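Local coordinates for protein short chain dehydrogenase (A0QTM2 homolog) (Mycobacterium thermoresistibile, PDB 3SC4) that probably acts as an NAD(P)-dependent oxidoreductase of the short-chain dehydrogenase family, built on a Rossmann fold and assembled from two subunits, at residues P196-A201 / L244-L249; A101-L106 / N121-R126; G9-I14 / E89-I94. All coordinates share one frame; numbering follows the deposited sequence.

Overall arrangement
Three contacts of one Rossmann-type domain share no segment. Contacts 1 and 3 are buried and lie on opposite sides of the chain's centre, their centres about 27 Å apart; contact 2 is a surface contact, about 9 Å from contact 1 and 6 Å from contact 3 by nearest atoms. Contact 1 joins the loop after strand 190-195 to the start of helix 245-252 with charged groups and a water. In contact 2, a loop following strand 96-99, which pairs with strand 11-15 of contact 3, meets helix 114-135 through a glutamine amide and small apolar groups. Contact 3 packs strand 11-15 against the end of helix 77-91 and the glycine turn that follows, without a hydrogen bond.

Contact 1 (P196-A201 / L244-L249); sequences PRTTVA and LCEDVL
The loop leaving strand 190-195 passes the start of helix 245-252, with Pro196 CA 4.9 Å from Cys245 CA, and Leu244 ends its own strand in the N-cap position of that helix. Arg197 carries most of the contact. Its CG stands anti to the carbonyl carbon and the chain then runs extended to NE, long enough to bring the guanidinium to Asp247. The grip is side-on: NE gives a nearly straight bond to OD1 of Asp247 (2.7 Å, 171°), while NH2 of Arg197 reaches OD2 of the same carboxylate at 2.9 Å. Both oxygens use syn lone pairs, and the two flat groups lie only 6° from coplanar, so this salt bridge fixes the rotation of each. CD1 of Leu244 lies over one guanidinium face, toward its rim, 3.3 Å from NH2 of Arg197, while NH1 is held by the carbonyl of Ser276. In the short-chain dehydrogenase fold this loop follows the sixth strand of the parallel sheet, and the helix follows the seventh, so the contact joins the ends of two neighbouring strands. Glu246 and Asp247 both sit in the first helical turn, where their negative charge would be expected to interact favourably with the helix's N-terminal end. Bent at chi2 (88°), Glu246 turns back to the loop, and its OE1 accepts from the backbone N of Arg197 at 3.1 Å. Its OE2 makes a salt bridge with Arg219 and also accepts a hydrogen bond from a water, 2.7 Å from OE2. That water donates to Thr198 OG1 and accepts from Thr198 N, tying the buried carboxylate to the loop backbone. Beside these charges, SG of Cys245 rests 3.8 Å from CA of Pro196, with Tyr224 of helix 222-232 touching both residues.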
loop_
_atom_site.group_PDB
_atom_site.type_symbol
_atom_site.label_atom_id
_atom_site.label_comp_id
_atom_site.label_asym_id
_atom_site.label_seq_id
_atom_site.Cartn_x
_atom_site.Cartn_y
_atom_site.Cartn_z
ATOM N N PRO B 196 -15.150 -11.496 0.753
ATOM C CA PRO B 196 -15.874 -12.740 0.915
ATOM C C PRO B 196 -14.963 -13.862 1.406
ATOM O O PRO B 196 -13.777 -13.859 1.135
ATOM C CB PRO B 196 -16.342 -13.024 -0.507
ATOM C CG PRO B 196 -15.237 -12.527 -1.349
ATOM C CD PRO B 196 -14.605 -11.377 -0.607
ATOM N N ARG B 197 -15.515 -14.839 2.101
ATOM C CA ARG B 197 -14.689 -15.889 2.681
ATOM C C ARG B 197 -14.298 -16.951 1.679
ATOM O O ARG B 197 -13.323 -17.669 1.899
ATOM C CB ARG B 197 -15.411 -16.593 3.841
ATOM C CG ARG B 197 -15.391 -15.840 5.114
ATOM C CD ARG B 197 -15.919 -16.685 6.247
ATOM N NE ARG B 197 -15.717 -16.020 7.526
ATOM C CZ ARG B 197 -14.716 -16.257 8.373
ATOM N NH1 ARG B 197 -13.773 -17.154 8.116
ATOM N NH2 ARG B 197 -14.654 -15.582 9.504
ATOM N N THR B 198 -15.086 -17.106 0.622
ATOM C CA THR B 198 -14.809 -18.109 -0.387
ATOM C C THR B 198 -14.542 -17.408 -1.698
ATOM O O THR B 198 -14.770 -16.207 -1.814
ATOM C CB THR B 198 -16.014 -19.004 -0.604
ATOM O OG1 THR B 198 -17.007 -18.273 -1.344
ATOM C CG2 THR B 198 -16.580 -19.486 0.734
ATOM N N THR B 199 -14.090 -18.143 -2.705
ATOM C CA THR B 199 -14.036 -17.585 -4.051
ATOM C C THR B 199 -15.472 -17.408 -4.487
ATOM O O THR B 199 -16.323 -18.181 -4.092
ATOM C CB THR B 199 -13.352 -18.515 -5.045
ATOM O OG1 THR B 199 -13.897 -19.840 -4.907
ATOM C CG2 THR B 199 -11.898 -18.559 -4.753
ATOM N N VAL B 200 -15.719 -16.387 -5.295
ATOM C CA VAL B 200 -17.036 -16.122 -5.866
ATOM C C VAL B 200 -17.041 -16.411 -7.352
ATOM O O VAL B 200 -16.273 -15.815 -8.098
ATOM C CB VAL B 200 -17.447 -14.643 -5.680
ATOM C CG1 VAL B 200 -18.775 -14.407 -6.368
ATOM C CG2 VAL B 200 -17.531 -14.294 -4.191
ATOM N N ALA B 201 -17.908 -17.324 -7.773
ATOM C CA ALA B 201 -18.009 -17.723 -9.182
ATOM C C ALA B 201 -18.945 -16.757 -9.905
ATOM O O ALA B 201 -20.059 -16.529 -9.478
ATOM C CB ALA B 201 -18.523 -19.140 -9.292
ATOM N N LEU B 244 -15.946 -9.314 6.684
ATOM C CA LEU B 244 -16.127 -10.493 5.839
ATOM C C LEU B 244 -17.621 -10.708 5.512
ATOM O O LEU B 244 -18.447 -10.600 6.393
ATOM C CB LEU B 244 -15.598 -11.720 6.577
ATOM C CG LEU B 244 -14.088 -11.773 6.800
ATOM C CD1 LEU B 244 -13.689 -12.991 7.650
ATOM C CD2 LEU B 244 -13.383 -11.784 5.468
ATOM N N CYS B 245 -17.971 -11.051 4.271
ATOM C CA CYS B 245 -19.380 -11.112 3.885
ATOM C C CYS B 245 -20.219 -12.033 4.796
ATOM O O CYS B 245 -21.197 -11.613 5.421
ATOM C CB CYS B 245 -19.518 -11.561 2.432
ATOM S SG CYS B 245 -18.851 -10.366 1.241
ATOM N N GLU B 246 -19.812 -13.288 4.876
ATOM C CA GLU B 246 -20.568 -14.266 5.617
ATOM C C GLU B 246 -20.776 -13.831 7.080
ATOM O O GLU B 246 -21.887 -13.913 7.608
ATOM C CB GLU B 246 -19.880 -15.622 5.539
ATOM C CG GLU B 246 -19.990 -16.286 4.174
ATOM C CD GLU B 246 -18.887 -15.886 3.209
ATOM O OE1 GLU B 246 -18.342 -14.758 3.323
ATOM O OE2 GLU B 246 -18.594 -16.705 2.307
ATOM N N ASP B 247 -19.730 -13.319 7.710
ATOM C CA ASP B 247 -19.842 -12.833 9.087
ATOM C C ASP B 247 -20.886 -11.710 9.208
ATOM O O ASP B 247 -21.697 -11.698 10.122
ATOM C CB ASP B 247 -18.479 -12.367 9.618
ATOM C CG ASP B 247 -17.419 -13.433 9.500
ATOM O OD1 ASP B 247 -17.361 -14.103 8.452
ATOM O OD2 ASP B 247 -16.625 -13.614 10.443
ATOM N N VAL B 248 -20.852 -10.766 8.282
ATOM C CA VAL B 248 -21.787 -9.658 8.295
ATOM C C VAL B 248 -23.209 -10.192 8.193
ATOM O O VAL B 248 -24.127 -9.728 8.907
ATOM C CB VAL B 248 -21.483 -8.681 7.144
ATOM C CG1 VAL B 248 -22.636 -7.716 6.920
ATOM C CG2 VAL B 248 -20.211 -7.939 7.452
ATOM N N LEU B 249 -23.382 -11.185 7.327
ATOM C CA LEU B 249 -24.697 -11.752 7.094
ATOM C C LEU B 249 -25.262 -12.462 8.335
ATOM O O LEU B 249 -26.402 -12.220 8.688
ATOM C CB LEU B 249 -24.688 -12.651 5.856
ATOM C CG LEU B 249 -24.631 -11.835 4.537
ATOM C CD1 LEU B 249 -24.204 -12.712 3.369
ATOM C CD2 LEU B 249 -25.970 -11.113 4.218
HETATM O O HOH W 1 -17.619 -16.071 -0.083
#

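Contact 2 (A101-L106 / N121-R126); sequences ASAINL and NGIQVR
With CG anti to its carbonyl carbon (chi1 -77°) and the next torsion extended (chi2 158°), Gln124 reaches out from helix 114-135 to the backbone of the loop 101-106. This loop follows the fourth strand of the Rossmann sheet, and its Asn-Asn-Ala-Ser sequence, ending in Ala101 and Ser102, corresponds to the NNAG motif of short-chain dehydrogenases. A glutamine suits the place because its amide offers both an acceptor and a donor to an extended chain. Its OE1 accepts from Ala103 N at 2.9 Å, although that donor stands 80° out of the amide carbonyl plane, well off the lone pairs. The same turn of the amide leaves Gln124 NE2 only a weak bond to Ala103 O at 3.0 Å. NE2 has a further acceptor in Met120 O, one turn back in its own helix. OE1 also receives a weak hydrogen bond from Lys170, which with Tyr166 matches the YxxxK spacing of the family's active site. The CB of Ser102 lies 3.2 Å from Gln124 OE1 although its bond from CA points away from the helix, and a glycerol, probably from the crystallisation liquor, lies about 4 Å from the Ser102 side chain. Ile123 supplies the apolar half: its CG2 branch, anti to the backbone N, meets Ala101 CB at 3.7 Å, and its CD1 lies more loosely by Ala103 CB. Small alanines let the loop lie close to the branched side chain. The helix widens here into a pi-type turn, Asn121 O accepting from both Val125 N and Arg126 N. Its far side faces the second subunit, where Arg126 makes a salt bridge with Asp118 of that chain. Beside the apolar patch, one water donates to Ala101 O and to Ile123 O, 3.2 Å from each.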
loop_
_atom_site.group_PDB
_atom_site.type_symbol
_atom_site.label_atom_id
_atom_site.label_comp_id
_atom_site.label_asym_id
_atom_site.label_seq_id
_atom_site.Cartn_x
_atom_site.Cartn_y
_atom_site.Cartn_z
ATOM N N ALA B 101 -13.526 -1.568 -8.644
ATOM C CA ALA B 101 -12.589 -1.794 -9.753
ATOM C C ALA B 101 -11.369 -2.541 -9.246
ATOM O O ALA B 101 -10.844 -2.232 -8.177
ATOM C CB ALA B 101 -12.175 -0.497 -10.376
ATOM N N SER B 102 -10.924 -3.535 -10.005
ATOM C CA SER B 102 -9.859 -4.383 -9.537
ATOM C C SER B 102 -8.962 -4.864 -10.639
ATOM O O SER B 102 -9.222 -4.671 -11.807
ATOM C CB SER B 102 -10.433 -5.565 -8.760
ATOM O OG SER B 102 -11.092 -6.455 -9.630
ATOM N N ALA B 103 -7.854 -5.439 -10.230
ATOM C CA ALA B 103 -6.889 -5.976 -11.150
ATOM C C ALA B 103 -6.119 -7.050 -10.385
ATOM O O ALA B 103 -5.810 -6.881 -9.209
ATOM C CB ALA B 103 -5.966 -4.891 -11.644
ATOM N N ILE B 104 -5.818 -8.145 -11.060
ATOM C CA ILE B 104 -5.241 -9.297 -10.401
ATOM C C ILE B 104 -4.127 -9.938 -11.241
ATOM O O ILE B 104 -4.218 -10.007 -12.448
ATOM C CB ILE B 104 -6.327 -10.316 -10.075
ATOM C CG1 ILE B 104 -5.754 -11.420 -9.180
ATOM C CG2 ILE B 104 -6.938 -10.855 -11.364
ATOM C CD1 ILE B 104 -6.828 -12.164 -8.275
ATOM N N ASN B 105 -3.051 -10.317 -10.561
ATOM C CA ASN B 105 -1.991 -11.155 -11.079
ATOM C C ASN B 105 -1.363 -11.746 -9.812
ATOM O O ASN B 105 -1.122 -11.008 -8.860
ATOM C CB ASN B 105 -0.981 -10.357 -11.886
ATOM C CG ASN B 105 0.216 -11.190 -12.351
ATOM O OD1 ASN B 105 0.697 -12.066 -11.642
ATOM N ND2 ASN B 105 0.720 -10.877 -13.524
ATOM N N LEU B 106 -1.136 -13.062 -9.798
ATOM C CA LEU B 106 -0.775 -13.745 -8.557
ATOM C C LEU B 106 0.694 -14.158 -8.582
ATOM O O LEU B 106 1.127 -15.019 -7.801
ATOM C CB LEU B 106 -1.691 -14.967 -8.311
ATOM C CG LEU B 106 -3.206 -14.663 -8.261
ATOM C CD1 LEU B 106 -4.019 -15.925 -7.955
ATOM C CD2 LEU B 106 -3.522 -13.613 -7.216
ATOM N N ASN B 121 -1.607 -1.272 -8.979
ATOM C CA ASN B 121 -1.467 -0.151 -8.081
ATOM C C ASN B 121 -2.373 0.966 -8.607
ATOM O O ASN B 121 -3.139 1.584 -7.841
ATOM C CB ASN B 121 0.002 0.253 -8.045
ATOM C CG ASN B 121 0.305 1.446 -7.113
ATOM O OD1 ASN B 121 0.372 1.305 -5.874
ATOM N ND2 ASN B 121 0.592 2.594 -7.718
ATOM N N GLY B 122 -2.355 1.179 -9.926
ATOM C CA GLY B 122 -3.114 2.275 -10.530
ATOM C C GLY B 122 -4.596 2.172 -10.278
ATOM O O GLY B 122 -5.224 3.107 -9.790
ATOM N N ILE B 123 -5.160 1.024 -10.602
ATOM C CA ILE B 123 -6.586 0.876 -10.514
ATOM C C ILE B 123 -7.041 0.764 -9.055
ATOM O O ILE B 123 -8.066 1.320 -8.686
ATOM C CB ILE B 123 -7.062 -0.345 -11.310
ATOM C CG1 ILE B 123 -6.860 -0.090 -12.813
ATOM C CG2 ILE B 123 -8.498 -0.589 -11.034
ATOM C CD1 ILE B 123 -7.137 -1.304 -13.720
ATOM N N GLN B 124 -6.284 0.071 -8.226
ATOM C CA GLN B 124 -6.771 -0.277 -6.890
ATOM C C GLN B 124 -6.356 0.680 -5.768
ATOM O O GLN B 124 -7.193 1.065 -4.938
ATOM C CB GLN B 124 -6.394 -1.733 -6.538
ATOM C CG GLN B 124 -7.311 -2.721 -7.235
ATOM C CD GLN B 124 -6.771 -4.144 -7.404
ATOM O OE1 GLN B 124 -7.554 -5.110 -7.350
ATOM N NE2 GLN B 124 -5.469 -4.278 -7.659
ATOM N N VAL B 125 -5.082 1.038 -5.713
ATOM C CA VAL B 125 -4.594 1.881 -4.630
ATOM C C VAL B 125 -4.830 3.312 -5.033
ATOM O O VAL B 125 -5.553 4.024 -4.375
ATOM C CB VAL B 125 -3.124 1.671 -4.360
ATOM C CG1 VAL B 125 -2.702 2.496 -3.170
ATOM C CG2 VAL B 125 -2.834 0.169 -4.155
ATOM N N ARG B 126 -4.261 3.711 -6.152
ATOM C CA ARG B 126 -4.463 5.051 -6.666
ATOM C C ARG B 126 -5.937 5.283 -7.012
ATOM O O ARG B 126 -6.514 6.309 -6.657
ATOM C CB ARG B 126 -3.574 5.272 -7.876
ATOM C CG ARG B 126 -3.525 6.719 -8.326
ATOM C CD ARG B 126 -2.543 6.911 -9.466
ATOM N NE ARG B 126 -2.474 8.286 -9.975
ATOM C CZ ARG B 126 -3.180 8.763 -10.999
ATOM N NH1 ARG B 126 -4.084 8.003 -11.606
ATOM N NH2 ARG B 126 -3.004 10.026 -11.414
HETATM O O HOH W 2 -10.828 0.748 -7.089
#

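Contact 3 (G9-I14 / E89-I94); sequences GKTMFI and EQFGGI
Thr11 is the tight spot of this contact, wedged under the turn by which helix 77-91 ends. Its CB lies 3.2 Å from Gly93 O, and its methyl CG2 is almost as close to the same oxygen at 3.3 Å. The torsion at chi1 (-66°) places OG1 anti to the carbonyl carbon, 3.6 Å from Phe91 CB. The hydroxyl is hydrogen-bonded to ND2 of Asn35 on the neighbouring strand, and Thr11 N to OD2 of Asp95. A beta-branched residue with one polar branch suits this place, since the methyl can pack while the hydroxyl is satisfied. No hydrogen bond joins the two segments directly. Deeper in, the fit is looser: Phe13 CB meets Ile94 CG2 at 4.3 Å, and the Phe13 ring leads off to Ala83, Val84 and Thr87 of the helix. Towards solvent the contact fades. Phe91 is partly exposed, with Gln90 CG over the centre of one ring face at 4.0 Å above its plane, and Gln90 and Gly92 are exposed and do not touch the strand. The chain can turn so sharply because Gly92 (phi 92°) and Gly93 (phi 155°) adopt backbone angles at which a side chain would collide with the preceding carbonyl. Ile94 then leads into strand 96-99, which pairs with strand 11-15. The helix has thus crossed from edge strand 66-71, past strands 35-40 and 11-15, in the long beta-alpha-beta crossover characteristic of the 3-2-1-4 strand order of the Rossmann fold.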
loop_
_atom_site.group_PDB
_atom_site.type_symbol
_atom_site.label_atom_id
_atom_site.label_comp_id
_atom_site.label_asym_id
_atom_site.label_seq_id
_atom_site.Cartn_x
_atom_site.Cartn_y
_atom_site.Cartn_z
ATOM N N GLY B 9 -34.275 6.314 -3.154
ATOM C CA GLY B 9 -33.892 7.695 -3.466
ATOM C C GLY B 9 -32.430 8.047 -3.218
ATOM O O GLY B 9 -32.032 9.211 -3.342
ATOM N N LYS B 10 -31.623 7.050 -2.875
ATOM C CA LYS B 10 -30.233 7.290 -2.590
ATOM C C LYS B 10 -29.410 7.088 -3.864
ATOM O O LYS B 10 -29.861 6.417 -4.803
ATOM C CB LYS B 10 -29.783 6.394 -1.437
ATOM C CG LYS B 10 -30.605 6.653 -0.158
ATOM C CD LYS B 10 -29.746 6.879 1.108
ATOM C CE LYS B 10 -30.569 7.415 2.300
ATOM N NZ LYS B 10 -31.176 8.777 2.030
ATOM N N THR B 11 -28.232 7.705 -3.908
ATOM C CA THR B 11 -27.380 7.664 -5.081
ATOM C C THR B 11 -26.067 6.954 -4.798
ATOM O O THR B 11 -25.370 7.319 -3.869
ATOM C CB THR B 11 -27.088 9.075 -5.560
ATOM O OG1 THR B 11 -28.308 9.662 -6.021
ATOM C CG2 THR B 11 -26.090 9.062 -6.708
ATOM N N MET B 12 -25.736 5.954 -5.616
ATOM C CA MET B 12 -24.446 5.252 -5.546
ATOM C C MET B 12 -23.508 5.554 -6.712
ATOM O O MET B 12 -23.928 5.564 -7.866
ATOM C CB MET B 12 -24.662 3.746 -5.520
ATOM C CG MET B 12 -23.365 2.933 -5.548
ATOM S SD MET B 12 -23.596 1.269 -4.900
ATOM C CE MET B 12 -24.316 0.437 -6.282
ATOM N N PHE B 13 -22.234 5.774 -6.395
ATOM C CA PHE B 13 -21.161 5.814 -7.379
ATOM C C PHE B 13 -20.310 4.552 -7.235
ATOM O O PHE B 13 -19.735 4.312 -6.182
ATOM C CB PHE B 13 -20.282 7.039 -7.177
ATOM C CG PHE B 13 -19.292 7.259 -8.302
ATOM C CD1 PHE B 13 -19.640 8.015 -9.424
ATOM C CD2 PHE B 13 -18.023 6.704 -8.246
ATOM C CE1 PHE B 13 -18.740 8.215 -10.450
ATOM C CE2 PHE B 13 -17.121 6.888 -9.277
ATOM C CZ PHE B 13 -17.478 7.665 -10.382
ATOM N N ILE B 14 -20.208 3.758 -8.286
ATOM C CA ILE B 14 -19.475 2.507 -8.200
ATOM C C ILE B 14 -18.457 2.391 -9.333
ATOM O O ILE B 14 -18.779 2.633 -10.496
ATOM C CB ILE B 14 -20.432 1.277 -8.133
ATOM C CG1 ILE B 14 -19.636 -0.011 -7.928
ATOM C CG2 ILE B 14 -21.318 1.179 -9.353
ATOM C CD1 ILE B 14 -20.511 -1.238 -7.706
ATOM N N GLU B 89 -24.358 16.306 -11.266
ATOM C CA GLU B 89 -25.261 17.115 -12.128
ATOM C C GLU B 89 -26.554 16.374 -12.468
ATOM O O GLU B 89 -27.594 16.980 -12.637
ATOM C CB GLU B 89 -24.570 17.545 -13.442
ATOM N N GLN B 90 -26.470 15.057 -12.559
ATOM C CA GLN B 90 -27.604 14.215 -12.924
ATOM C C GLN B 90 -28.456 13.856 -11.698
ATOM O O GLN B 90 -29.678 13.910 -11.773
ATOM C CB GLN B 90 -27.066 12.947 -13.606
ATOM C CG GLN B 90 -28.095 11.961 -14.116
ATOM C CD GLN B 90 -28.829 12.455 -15.346
ATOM O OE1 GLN B 90 -28.212 12.904 -16.316
ATOM N NE2 GLN B 90 -30.150 12.364 -15.317
ATOM N N PHE B 91 -27.819 13.496 -10.578
ATOM C CA PHE B 91 -28.550 12.964 -9.402
ATOM C C PHE B 91 -28.525 13.837 -8.155
ATOM O O PHE B 91 -29.279 13.589 -7.212
ATOM C CB PHE B 91 -28.035 11.567 -9.021
ATOM C CG PHE B 91 -28.309 10.519 -10.050
ATOM C CD1 PHE B 91 -29.599 10.283 -10.490
ATOM C CD2 PHE B 91 -27.281 9.764 -10.576
ATOM C CE1 PHE B 91 -29.846 9.319 -11.433
ATOM C CE2 PHE B 91 -27.520 8.786 -11.517
ATOM C CZ PHE B 91 -28.801 8.568 -11.952
ATOM N N GLY B 92 -27.634 14.819 -8.118
ATOM C CA GLY B 92 -27.693 15.850 -7.089
ATOM C C GLY B 92 -26.881 15.612 -5.827
ATOM O O GLY B 92 -26.948 16.448 -4.910
ATOM N N GLY B 93 -26.097 14.530 -5.760
ATOM C CA GLY B 93 -25.381 14.223 -4.516
ATOM C C GLY B 93 -25.065 12.745 -4.399
ATOM O O GLY B 93 -25.685 11.922 -5.089
ATOM N N ILE B 94 -24.096 12.394 -3.555
ATOM C CA ILE B 94 -23.636 11.023 -3.499
ATOM C C ILE B 94 -23.765 10.460 -2.091
ATOM O O ILE B 94 -23.174 10.960 -1.145
ATOM C CB ILE B 94 -22.193 10.880 -4.028
ATOM C CG1 ILE B 94 -22.156 11.254 -5.514
ATOM C CG2 ILE B 94 -21.653 9.421 -3.822
ATOM C CD1 ILE B 94 -20.769 11.401 -6.082
#